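Local structure of virulence protein STM3117 (Salmonella enterica subsp. enterica serovar Typhimurium, 3HUH) at the interface of chains A and B. The protein promotes replication of the bacterium inside host macrophages and may take part in biosynthesis and modification of the cell-wall peptidoglycan. Coordinates in Å, arbitrary orientation; residue numbers count along the deposited sequence, not the author numbering. Chains: chain A/B, Virulence protein STM3117.

Contact 1: the interface of chains A and B. Residues chain A 47, 61, 90-92; chain B 21-23.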
ATOM      1  N   PHE A  47       8.301   5.786  12.016  1.00 16.69           N
ATOM      2  CA  PHE A  47       6.929   6.273  11.855  1.00 15.99           C
ATOM      3  C   PHE A  47       6.392   6.756  13.204  1.00 15.93           C
ATOM      4  O   PHE A  47       6.998   6.507  14.250  1.00 16.53           O
ATOM      5  CB  PHE A  47       6.018   5.159  11.329  1.00 16.13           C
ATOM      6  CG  PHE A  47       6.331   4.712   9.923  1.00 16.55           C
ATOM      7  CD1 PHE A  47       7.335   5.320   9.171  1.00 16.95           C
ATOM      8  CD2 PHE A  47       5.598   3.684   9.343  1.00 15.52           C
ATOM      9  CE1 PHE A  47       7.593   4.905   7.860  1.00 17.21           C
ATOM     10  CE2 PHE A  47       5.850   3.262   8.034  1.00 15.38           C
ATOM     11  CZ  PHE A  47       6.849   3.875   7.292  1.00 16.55           C
ATOM     12  N   PHE A  61       3.533   8.836   8.372  1.00 15.75           N
ATOM     13  CA  PHE A  61       4.845   9.029   7.760  1.00 18.47           C
ATOM     14  C   PHE A  61       4.640   9.898   6.531  1.00 18.22           C
ATOM     15  O   PHE A  61       3.666   9.724   5.801  1.00 18.62           O
ATOM     16  CB  PHE A  61       5.505   7.689   7.393  1.00 19.65           C
ATOM     17  CG  PHE A  61       4.759   6.899   6.369  1.00 19.82           C
ATOM     18  CD1 PHE A  61       5.040   7.049   5.013  1.00 21.56           C
ATOM     19  CD2 PHE A  61       3.776   5.995   6.756  1.00 22.64           C
ATOM     20  CE1 PHE A  61       4.353   6.308   4.060  1.00 22.01           C
ATOM     21  CE2 PHE A  61       3.083   5.251   5.808  1.00 22.75           C
ATOM     22  CZ  PHE A  61       3.371   5.406   4.459  1.00 23.95           C
ATOM     23  N   CYS A  90       7.112  -0.827  -0.590  1.00 18.47           N
ATOM     24  CA  CYS A  90       8.383  -0.145  -0.778  1.00 17.73           C
ATOM     25  C   CYS A  90       8.271   1.298  -0.307  1.00 18.90           C
ATOM     26  O   CYS A  90       7.380   2.036  -0.733  1.00 17.78           O
ATOM     27  CB  CYS A  90       8.805  -0.160  -2.246  1.00 18.80           C
ATOM     28  SG  CYS A  90      10.307   0.813  -2.550  1.00 19.84           S
ATOM     29  N   PHE A  91       9.183   1.687   0.576  1.00 17.76           N
ATOM     30  CA  PHE A  91       9.213   3.040   1.121  1.00 18.59           C
ATOM     31  C   PHE A  91      10.475   3.745   0.649  1.00 19.76           C
ATOM     32  O   PHE A  91      11.556   3.151   0.648  1.00 19.54           O
ATOM     33  CB  PHE A  91       9.225   2.990   2.650  1.00 18.94           C
ATOM     34  CG  PHE A  91       7.969   2.435   3.249  1.00 20.83           C
ATOM     35  CD1 PHE A  91       6.811   3.202   3.301  1.00 20.11           C
ATOM     36  CD2 PHE A  91       7.939   1.139   3.747  1.00 22.28           C
ATOM     37  CE1 PHE A  91       5.637   2.681   3.842  1.00 20.90           C
ATOM     38  CE2 PHE A  91       6.773   0.607   4.289  1.00 21.75           C
ATOM     39  CZ  PHE A  91       5.619   1.377   4.338  1.00 20.41           C
ATOM     40  N   ILE A  92      10.343   5.002   0.240  1.00 17.84           N
ATOM     41  CA  ILE A  92      11.508   5.760  -0.195  1.00 18.55           C
ATOM     42  C   ILE A  92      12.088   6.508   0.992  1.00 17.98           C
ATOM     43  O   ILE A  92      11.359   7.130   1.775  1.00 18.88           O
ATOM     44  CB  ILE A  92      11.163   6.805  -1.279  1.00 17.79           C
ATOM     45  CG1 ILE A  92      10.598   6.110  -2.517  1.00 17.90           C
ATOM     46  CG2 ILE A  92      12.409   7.621  -1.628  1.00 20.12           C
ATOM     47  CD1 ILE A  92      11.517   5.065  -3.125  1.00 18.92           C
TER
ATOM     48  N   ILE B  21      11.773   8.250   6.260  1.00 19.13           N
ATOM     49  CA  ILE B  21      10.958   7.709   5.170  1.00 21.32           C
ATOM     50  C   ILE B  21      10.075   8.826   4.620  1.00 21.25           C
ATOM     51  O   ILE B  21       9.337   9.471   5.370  1.00 21.58           O
ATOM     52  CB  ILE B  21      10.055   6.559   5.654  1.00 20.38           C
ATOM     53  CG1 ILE B  21      10.908   5.392   6.165  1.00 23.58           C
ATOM     54  CG2 ILE B  21       9.140   6.112   4.518  1.00 20.98           C
ATOM     55  CD1 ILE B  21      11.820   4.771   5.119  1.00 25.28           C
ATOM     56  N   ASP B  22      10.137   9.034   3.308  1.00 20.86           N
ATOM     57  CA  ASP B  22       9.385  10.102   2.665  1.00 21.84           C
ATOM     58  C   ASP B  22       8.012   9.730   2.117  1.00 20.37           C
ATOM     59  O   ASP B  22       7.060  10.505   2.235  1.00 21.43           O
ATOM     60  CB  ASP B  22      10.225  10.693   1.527  1.00 23.97           C
ATOM     61  CG  ASP B  22       9.553  11.874   0.854  1.00 29.30           C
ATOM     62  OD1 ASP B  22       9.514  12.965   1.464  1.00 34.02           O
ATOM     63  OD2 ASP B  22       9.055  11.713  -0.282  1.00 32.01           O
ATOM     64  N   ARG B  23       7.905   8.544   1.531  1.00 18.85           N
ATOM     65  CA  ARG B  23       6.654   8.132   0.913  1.00 18.00           C
ATOM     66  C   ARG B  23       6.722   6.677   0.473  1.00 19.17           C
ATOM     67  O   ARG B  23       7.774   6.040   0.538  1.00 16.97           O
ATOM     68  CB  ARG B  23       6.422   8.984  -0.338  1.00 20.08           C
ATOM     69  CG  ARG B  23       7.543   8.795  -1.383  1.00 21.78           C
ATOM     70  CD  ARG B  23       7.399   9.721  -2.595  1.00 22.73           C
ATOM     71  NE  ARG B  23       8.445   9.490  -3.599  1.00 23.44           N
ATOM     72  CZ  ARG B  23       9.702   9.920  -3.507  1.00 23.94           C
ATOM     73  NH1 ARG B  23      10.106  10.621  -2.455  1.00 22.19           N
ATOM     74  NH2 ARG B  23      10.571   9.634  -4.472  1.00 25.10           N
TER
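A:Ile92 and B:Arg23 pair as an antiparallel beta bridge that joins strand 88-93 of chain A to strand 21-30 of chain B. The amide N of A:Ile92 donates to B:Arg23 O over 2.8 Å, and B:Asp22 N returns a bond of 2.7 Å to A:Ile92 O; both are nearly straight, so the backbone of A:Ile92 is gripped through its N-H and its carbonyl. On one side of this seam the B:Ile21 side chain enters an aromatic group of chain A. Its CG2 branch, anti to the backbone N, lies 3.6 Å from A:Phe91 CB, while its CB meets the in-plane edge of the A:Phe47 ring at CE1 (3.7 Å). On the other side, with CG between backbone N and carbonyl carbon (chi1 61°) and the chain extended to NE, B:Arg23 runs alongside A:Ile92 in the same direction: the isoleucine lays CG1 under one guanidinium face near the rim, and CG2 comes within 4.0 Å of CZ. In the second shell, B:Asp22 OD2 forms a salt bridge with B:Arg23 NH1 (2.6 Å), in the guanidinium plane but from above the carboxylate, which probably helps fix the guanidinium over A:Ile92. A:Phe61 CB covers one face of the A:Phe47 ring near its rim and helps hold the ring whose edge meets B:Ile21. The patch lies where the start of strand 21-30 of chain B runs along strand 88-93 of chain A.

Contact 2: the interface of chains A and B. Residues chain A 90, 92, 120-121, 143; chain B 23, 25.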
ATOM      1  N   CYS A  90       7.112  -0.827  -0.590  1.00 18.47           N
ATOM      2  CA  CYS A  90       8.383  -0.145  -0.778  1.00 17.73           C
ATOM      3  C   CYS A  90       8.271   1.298  -0.307  1.00 18.90           C
ATOM      4  O   CYS A  90       7.380   2.036  -0.733  1.00 17.78           O
ATOM      5  CB  CYS A  90       8.805  -0.160  -2.246  1.00 18.80           C
ATOM      6  SG  CYS A  90      10.307   0.813  -2.550  1.00 19.84           S
ATOM      7  N   ILE A  92      10.343   5.002   0.240  1.00 17.84           N
ATOM      8  CA  ILE A  92      11.508   5.760  -0.195  1.00 18.55           C
ATOM      9  C   ILE A  92      12.088   6.508   0.992  1.00 17.98           C
ATOM     10  O   ILE A  92      11.359   7.130   1.775  1.00 18.88           O
ATOM     11  CB  ILE A  92      11.163   6.805  -1.279  1.00 17.79           C
ATOM     12  CG1 ILE A  92      10.598   6.110  -2.517  1.00 17.90           C
ATOM     13  CG2 ILE A  92      12.409   7.621  -1.628  1.00 20.12           C
ATOM     14  CD1 ILE A  92      11.517   5.065  -3.125  1.00 18.92           C
ATOM     15  N   GLY A 120      12.315   1.588  -9.593  1.00 24.50           N
ATOM     16  CA  GLY A 120      11.338   2.354  -8.845  1.00 24.09           C
ATOM     17  C   GLY A 120      10.249   2.843  -9.777  1.00 23.01           C
ATOM     18  O   GLY A 120      10.327   2.652 -10.993  1.00 23.41           O
ATOM     19  N   ALA A 121       9.227   3.477  -9.220  1.00 20.50           N
ATOM     20  CA  ALA A 121       8.137   3.986 -10.039  1.00 23.19           C
ATOM     21  C   ALA A 121       8.627   5.000 -11.078  1.00 23.24           C
ATOM     22  O   ALA A 121       8.129   5.033 -12.204  1.00 24.51           O
ATOM     23  CB  ALA A 121       7.079   4.630  -9.149  1.00 22.71           C
ATOM     24  N   TYR A 143      16.445   6.627  -4.209  1.00 23.31           N
ATOM     25  CA  TYR A 143      16.591   6.811  -5.647  1.00 24.32           C
ATOM     26  C   TYR A 143      18.036   7.132  -6.004  1.00 24.70           C
ATOM     27  O   TYR A 143      18.670   7.888  -5.237  1.00 25.01           O
ATOM     28  CB  TYR A 143      15.676   7.934  -6.148  1.00 24.67           C
ATOM     29  CG  TYR A 143      14.331   7.440  -6.623  1.00 23.61           C
ATOM     30  CD1 TYR A 143      13.253   7.335  -5.748  1.00 21.99           C
ATOM     31  CD2 TYR A 143      14.155   7.020  -7.940  1.00 22.66           C
ATOM     32  CE1 TYR A 143      12.028   6.815  -6.176  1.00 22.58           C
ATOM     33  CE2 TYR A 143      12.943   6.501  -8.378  1.00 23.10           C
ATOM     34  CZ  TYR A 143      11.886   6.401  -7.489  1.00 22.25           C
ATOM     35  OH  TYR A 143      10.697   5.880  -7.929  1.00 22.81           O
TER
ATOM     36  N   ARG B  23       7.905   8.544   1.531  1.00 18.85           N
ATOM     37  CA  ARG B  23       6.654   8.132   0.913  1.00 18.00           C
ATOM     38  C   ARG B  23       6.722   6.677   0.473  1.00 19.17           C
ATOM     39  O   ARG B  23       7.774   6.040   0.538  1.00 16.97           O
ATOM     40  CB  ARG B  23       6.422   8.984  -0.338  1.00 20.08           C
ATOM     41  CG  ARG B  23       7.543   8.795  -1.383  1.00 21.78           C
ATOM     42  CD  ARG B  23       7.399   9.721  -2.595  1.00 22.73           C
ATOM     43  NE  ARG B  23       8.445   9.490  -3.599  1.00 23.44           N
ATOM     44  CZ  ARG B  23       9.702   9.920  -3.507  1.00 23.94           C
ATOM     45  NH1 ARG B  23      10.106  10.621  -2.455  1.00 22.19           N
ATOM     46  NH2 ARG B  23      10.571   9.634  -4.472  1.00 25.10           N
ATOM     47  N   ASP B  25       6.671   4.124  -2.542  1.00 18.62           N
ATOM     48  CA  ASP B  25       7.020   4.216  -3.951  1.00 18.25           C
ATOM     49  C   ASP B  25       6.125   3.271  -4.726  1.00 17.91           C
ATOM     50  O   ASP B  25       5.560   3.622  -5.762  1.00 18.43           O
ATOM     51  CB  ASP B  25       8.471   3.810  -4.181  1.00 19.11           C
ATOM     52  CG  ASP B  25       8.892   3.991  -5.624  1.00 20.08           C
ATOM     53  OD1 ASP B  25       9.116   5.149  -6.026  1.00 20.16           O
ATOM     54  OD2 ASP B  25       8.982   2.984  -6.362  1.00 18.63           O
TER
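Strand 21-30 of chain B lies against strand 88-93 of chain A, and its B:Asp25 side chain reaches both the turn after strand 116-120 and A:Tyr143, the last residue modelled, just after strand 137-142. The protein belongs to the VOC superfamily of glyoxalases, bleomycin resistance proteins and dioxygenases, and here strands of two copies associate edge to edge. Beyond the A:Ile92 bridge, B:Asp25 N donates to A:Cys90 O over 2.9 Å, the donor tilted from the carbonyl plane. CG of B:Asp25 is anti to the backbone N (chi1 -176°), which points the carboxylate at A:Ala121 N and A:Tyr143 OH. B:Asp25 OD2 accepts the backbone N-H of A:Ala121 N through its syn lone pair (2.9 Å). B:Asp25 OD1 takes the phenol OH of A:Tyr143 at 2.6 Å, also from the syn side but 22° out of the carboxylate plane. This oxygen lies in plane at the edge of the tyrosine ring, whereas the ring and carboxylate planes are turned 63° apart. Each carboxylate oxygen therefore has its own donor, which restrains rotation about CB-CG and should help stabilise a negative charge. A:Ile92 CD1 packs 3.5 Å from B:Asp25 CB, and A:Cys90 SG borders the same methylene at 3.9 Å. CE1 of A:Tyr143 lies 3.6 Å from B:Arg23 NH2; the planes are nearly parallel, but NH2 lies off the ring rim and the side chains cross at about a right angle.

Contact 1 and contact 2 are successive stretches of one intermolecular strand pairing, the centres of their C-alpha atoms about 8 Å apart. They share A:Cys90, A:Ile92 and B:Arg23, on the same two strands. Contact 1 adds aromatic packing on one side and an arginine laid along an isoleucine on the other, while contact 2 ties the B:Asp25 carboxylate to the loop after strand 116-120 and the last modelled residue of chain A. Two-fold symmetry repeats both with the chains exchanged, so each copy gives and receives a strand. This is consistent with a dimer, though the structure alone does not establish the form in the cell.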